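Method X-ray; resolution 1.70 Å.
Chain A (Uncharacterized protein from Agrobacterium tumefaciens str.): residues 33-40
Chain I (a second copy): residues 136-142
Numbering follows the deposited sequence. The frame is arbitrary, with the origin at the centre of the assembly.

Chain A, residues 33-40: ANYVPFTI
Chain I (136-142) PGRHARA

Two stretches from copies of one protein cross steeply and meet, burying 534 Å² in all. The CA atoms of A:Tyr35 and I:His139 are 4.9 Å apart, those of A:Phe38 and I:Ala140 5.0 Å. A:Phe38 to A:Ile40 are strand; A:Asn34 and A:Pro37 bend the chain before it, and I:Pro136 and I:Gly137 are 3-10.

At A:Ala33 the backbone does the work. Its O accepts a hydrogen bond from I:Arg138 NH2 (2.9 Å), near the guanidinium plane; the arginine (-74/126; chi1 m, chi2 -143° between wells, chi3 m, chi4 160°) is long enough to reach it although its CA-to-CB bond points sideways. A:Asn34 (phi/psi -75/-12) points its CB away and offers its O, 3.5 Å from I:Arg138 CA, in a CA-H...O contact. That oxygen is buried without a conventional partner.

A:Tyr35 (-113/151, chi1 p, chi2 109°) supplies a flat aromatic face. The guanidinium of I:Arg141 (-158/153; chi1 t, chi2 t, chi3 p), whose CB points toward chain A, lies flat on it, planes at 14°. I:Arg141 CZ sits 3.4 Å from the A:Tyr35 ring centroid, a cation-pi contact that leaves the guanidinium edge free for hydrogen bonds elsewhere in the structure. I:His139 (-137/157, chi1 p) is braced by its ND1, which donates to I:Gly137 O at 2.6 Å.

A:Val36 (-118/158, chi1 m) makes the straighter of the two hydrogen bonds: its N donates to I:His139 O at 2.8 Å, 169° at the hydrogen. Its O receives a CA-H...O contact from I:Ala140 CA (3.5 Å), while its CG1 covers one face of the I:Arg138 guanidinium, 3.7 Å from CZ.

A:Pro37 (-65/-23) and A:Phe38 (-162/157, chi1 p) direct their side chains away. A:Thr39 (-134/157, chi1 p) turns back toward chain I, its CG2 3.5 Å from I:Ala140 N (-72/161); I:Ala140 CB lies 4.0 Å from A:Thr39 OG1. A:Ile40 (-122/135) lies beyond reach.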

ATOM      1  N   ALA A  33      -6.794  20.595   3.082  1.00 34.20           N
ATOM      2  CA  ALA A  33      -5.381  20.311   3.287  1.00 33.47           C
ATOM      3  C   ALA A  33      -4.723  19.897   1.962  1.00 33.48           C
ATOM      4  O   ALA A  33      -5.411  19.683   0.955  1.00 33.28           O
ATOM      5  CB  ALA A  33      -5.205  19.211   4.356  1.00 33.97           C
ATOM      6  N   ASN A  34      -3.392  19.803   1.957  1.00 32.49           N
ATOM      7  CA  ASN A  34      -2.663  19.444   0.731  1.00 31.90           C
ATOM      8  C   ASN A  34      -2.765  17.960   0.381  1.00 30.46           C
ATOM      9  O   ASN A  34      -2.377  17.528  -0.712  1.00 29.63           O
ATOM     10  CB  ASN A  34      -1.203  19.874   0.831  1.00 31.88           C
ATOM     11  CG  ASN A  34      -1.035  21.378   0.695  1.00 32.86           C
ATOM     12  OD1 ASN A  34      -0.155  21.968   1.323  1.00 34.74           O
ATOM     13  ND2 ASN A  34      -1.900  22.013  -0.115  1.00 30.82           N
ATOM     14  N   TYR A  35      -3.275  17.190   1.336  1.00 29.36           N
ATOM     15  CA  TYR A  35      -3.782  15.857   1.057  1.00 28.44           C
ATOM     16  C   TYR A  35      -5.289  15.852   1.262  1.00 26.11           C
ATOM     17  O   TYR A  35      -5.845  16.626   2.037  1.00 25.55           O
ATOM     18  CB  TYR A  35      -3.100  14.755   1.882  1.00 29.83           C
ATOM     19  CG  TYR A  35      -3.208  14.881   3.370  1.00 31.23           C
ATOM     20  CD1 TYR A  35      -4.014  14.012   4.094  1.00 33.73           C
ATOM     21  CD2 TYR A  35      -2.456  15.825   4.066  1.00 33.77           C
ATOM     22  CE1 TYR A  35      -4.108  14.093   5.472  1.00 34.26           C
ATOM     23  CE2 TYR A  35      -2.546  15.935   5.457  1.00 33.81           C
ATOM     24  CZ  TYR A  35      -3.380  15.053   6.154  1.00 34.33           C
ATOM     25  OH  TYR A  35      -3.473  15.126   7.540  1.00 34.98           O
ATOM     26  N   VAL A  36      -5.931  14.982   0.515  1.00 23.48           N
ATOM     27  CA  VAL A  36      -7.366  14.865   0.498  1.00 22.32           C
ATOM     28  C   VAL A  36      -7.814  13.468   0.984  1.00 22.24           C
ATOM     29  O   VAL A  36      -7.031  12.512   0.942  1.00 21.29           O
ATOM     30  CB  VAL A  36      -7.873  15.149  -0.917  1.00 22.47           C
ATOM     31  CG1 VAL A  36      -7.658  16.649  -1.241  1.00 23.31           C
ATOM     32  CG2 VAL A  36      -7.182  14.228  -1.954  1.00 19.70           C
ATOM     33  N   PRO A  37      -9.078  13.353   1.446  1.00 22.54           N
ATOM     34  CA  PRO A  37      -9.644  12.078   1.913  1.00 21.97           C
ATOM     35  C   PRO A  37      -9.776  11.016   0.820  1.00 21.32           C
ATOM     36  O   PRO A  37      -9.807   9.827   1.136  1.00 18.60           O
ATOM     37  CB  PRO A  37     -11.030  12.459   2.471  1.00 22.48           C
ATOM     38  CG  PRO A  37     -11.197  13.899   2.251  1.00 23.42           C
ATOM     39  CD  PRO A  37     -10.040  14.470   1.564  1.00 22.84           C
ATOM     40  N   PHE A  38      -9.847  11.436  -0.451  1.00 21.41           N
ATOM     41  CA  PHE A  38      -9.924  10.498  -1.555  1.00 21.87           C
ATOM     42  C   PHE A  38      -9.566  11.135  -2.876  1.00 21.69           C
ATOM     43  O   PHE A  38      -9.682  12.356  -3.050  1.00 21.64           O
ATOM     44  CB  PHE A  38     -11.329   9.877  -1.661  1.00 23.36           C
ATOM     45  CG  PHE A  38     -12.433  10.895  -1.862  1.00 25.05           C
ATOM     46  CD1 PHE A  38     -12.722  11.398  -3.129  1.00 26.67           C
ATOM     47  CD2 PHE A  38     -13.147  11.378  -0.779  1.00 27.38           C
ATOM     48  CE1 PHE A  38     -13.716  12.352  -3.311  1.00 25.90           C
ATOM     49  CE2 PHE A  38     -14.158  12.323  -0.960  1.00 28.33           C
ATOM     50  CZ  PHE A  38     -14.425  12.814  -2.227  1.00 26.36           C
ATOM     51  N   THR A  39      -9.158  10.293  -3.809  1.00 21.75           N
ATOM     52  CA  THR A  39      -8.954  10.692  -5.200  1.00 21.99           C
ATOM     53  C   THR A  39      -9.599   9.648  -6.090  1.00 22.06           C
ATOM     54  O   THR A  39      -9.793   8.522  -5.689  1.00 21.67           O
ATOM     55  CB  THR A  39      -7.468  10.806  -5.572  1.00 21.98           C
ATOM     56  OG1 THR A  39      -6.800   9.541  -5.344  1.00 20.75           O
ATOM     57  CG2 THR A  39      -6.793  11.937  -4.807  1.00 22.21           C
ATOM     58  N   ILE A  40      -9.947  10.035  -7.307  1.00 22.71           N
ATOM     59  CA  ILE A  40     -10.494   9.100  -8.297  1.00 23.43           C
ATOM     60  C   ILE A  40      -9.609   9.093  -9.558  1.00 23.85           C
ATOM     61  O   ILE A  40      -9.166  10.152 -10.029  1.00 23.43           O
ATOM     62  CB  ILE A  40     -11.964   9.474  -8.657  1.00 23.70           C
ATOM     63  CG1 ILE A  40     -12.862   9.298  -7.415  1.00 24.86           C
ATOM     64  CG2 ILE A  40     -12.448   8.655  -9.846  1.00 22.48           C
ATOM     65  CD1 ILE A  40     -14.342   9.772  -7.618  1.00 24.64           C
TER
ATOM     66  N   PRO I 136      -3.327  19.516  -9.047  1.00 27.23           N
ATOM     67  CA  PRO I 136      -3.017  18.131  -9.420  1.00 26.48           C
ATOM     68  C   PRO I 136      -2.118  17.383  -8.416  1.00 25.58           C
ATOM     69  O   PRO I 136      -2.132  16.153  -8.409  1.00 25.32           O
ATOM     70  CB  PRO I 136      -2.294  18.285 -10.754  1.00 26.74           C
ATOM     71  CG  PRO I 136      -2.859  19.526 -11.316  1.00 27.97           C
ATOM     72  CD  PRO I 136      -2.974  20.437 -10.146  1.00 27.95           C
ATOM     73  N   GLY I 137      -1.351  18.118  -7.601  1.00 24.38           N
ATOM     74  CA  GLY I 137      -0.534  17.510  -6.558  1.00 24.00           C
ATOM     75  C   GLY I 137      -1.288  16.998  -5.335  1.00 23.49           C
ATOM     76  O   GLY I 137      -0.729  16.245  -4.536  1.00 22.80           O
ATOM     77  N   ARG I 138      -2.541  17.409  -5.167  1.00 22.20           N
ATOM     78  CA  ARG I 138      -3.331  17.019  -4.004  1.00 23.26           C
ATOM     79  C   ARG I 138      -3.770  15.567  -4.127  1.00 21.22           C
ATOM     80  O   ARG I 138      -4.372  15.151  -5.109  1.00 21.57           O
ATOM     81  CB  ARG I 138      -4.517  17.976  -3.836  1.00 24.28           C
ATOM     82  CG  ARG I 138      -4.070  19.403  -3.529  1.00 27.52           C
ATOM     83  CD  ARG I 138      -5.020  20.075  -2.549  1.00 34.34           C
ATOM     84  NE  ARG I 138      -6.377  20.050  -3.057  1.00 36.72           N
ATOM     85  CZ  ARG I 138      -7.479  20.199  -2.323  1.00 37.30           C
ATOM     86  NH1 ARG I 138      -8.659  20.165  -2.931  1.00 38.98           N
ATOM     87  NH2 ARG I 138      -7.425  20.374  -1.003  1.00 36.05           N
ATOM     88  N   HIS I 139      -3.464  14.789  -3.097  1.00 20.05           N
ATOM     89  CA  HIS I 139      -3.472  13.326  -3.185  1.00 18.74           C
ATOM     90  C   HIS I 139      -4.123  12.698  -1.972  1.00 18.57           C
ATOM     91  O   HIS I 139      -4.182  13.334  -0.893  1.00 19.07           O
ATOM     92  CB  HIS I 139      -2.023  12.827  -3.231  1.00 18.33           C
ATOM     93  CG  HIS I 139      -1.137  13.487  -2.213  1.00 18.91           C
ATOM     94  ND1 HIS I 139      -0.554  14.724  -2.430  1.00 17.96           N
ATOM     95  CD2 HIS I 139      -0.794  13.123  -0.948  1.00 18.80           C
ATOM     96  CE1 HIS I 139       0.112  15.083  -1.347  1.00 20.40           C
ATOM     97  NE2 HIS I 139       0.000  14.122  -0.441  1.00 18.68           N
ATOM     98  N   ALA I 140      -4.600  11.466  -2.161  1.00 18.38           N
ATOM     99  CA  ALA I 140      -4.964  10.565  -1.052  1.00 18.48           C
ATOM    100  C   ALA I 140      -3.665  10.085  -0.381  1.00 19.19           C
ATOM    101  O   ALA I 140      -2.567  10.150  -0.977  1.00 19.16           O
ATOM    102  CB  ALA I 140      -5.784   9.388  -1.514  1.00 17.89           C
ATOM    103  N   ARG I 141      -3.783   9.592   0.859  1.00 19.68           N
ATOM    104  CA  ARG I 141      -2.574   9.314   1.626  1.00 19.68           C
ATOM    105  C   ARG I 141      -2.816   8.302   2.730  1.00 18.17           C
ATOM    106  O   ARG I 141      -3.919   8.213   3.246  1.00 18.05           O
ATOM    107  CB  ARG I 141      -2.121  10.600   2.325  1.00 20.17           C
ATOM    108  CG  ARG I 141      -0.688  10.689   2.668  1.00 22.85           C
ATOM    109  CD  ARG I 141      -0.336  12.102   3.220  1.00 21.93           C
ATOM    110  NE  ARG I 141      -0.685  12.306   4.627  1.00 21.45           N
ATOM    111  CZ  ARG I 141      -0.292  13.370   5.346  1.00 21.94           C
ATOM    112  NH1 ARG I 141       0.450  14.299   4.813  1.00 19.45           N
ATOM    113  NH2 ARG I 141      -0.612  13.485   6.620  1.00 20.00           N
ATOM    114  N   ALA I 142      -1.755   7.587   3.088  1.00 17.07           N
ATOM    115  CA  ALA I 142      -1.662   6.903   4.374  1.00 15.66           C
ATOM    116  C   ALA I 142      -0.349   7.321   5.033  1.00 16.20           C
ATOM    117  O   ALA I 142       0.648   7.565   4.354  1.00 15.47           O
ATOM    118  CB  ALA I 142      -1.717   5.416   4.218  1.00 17.44           C
TER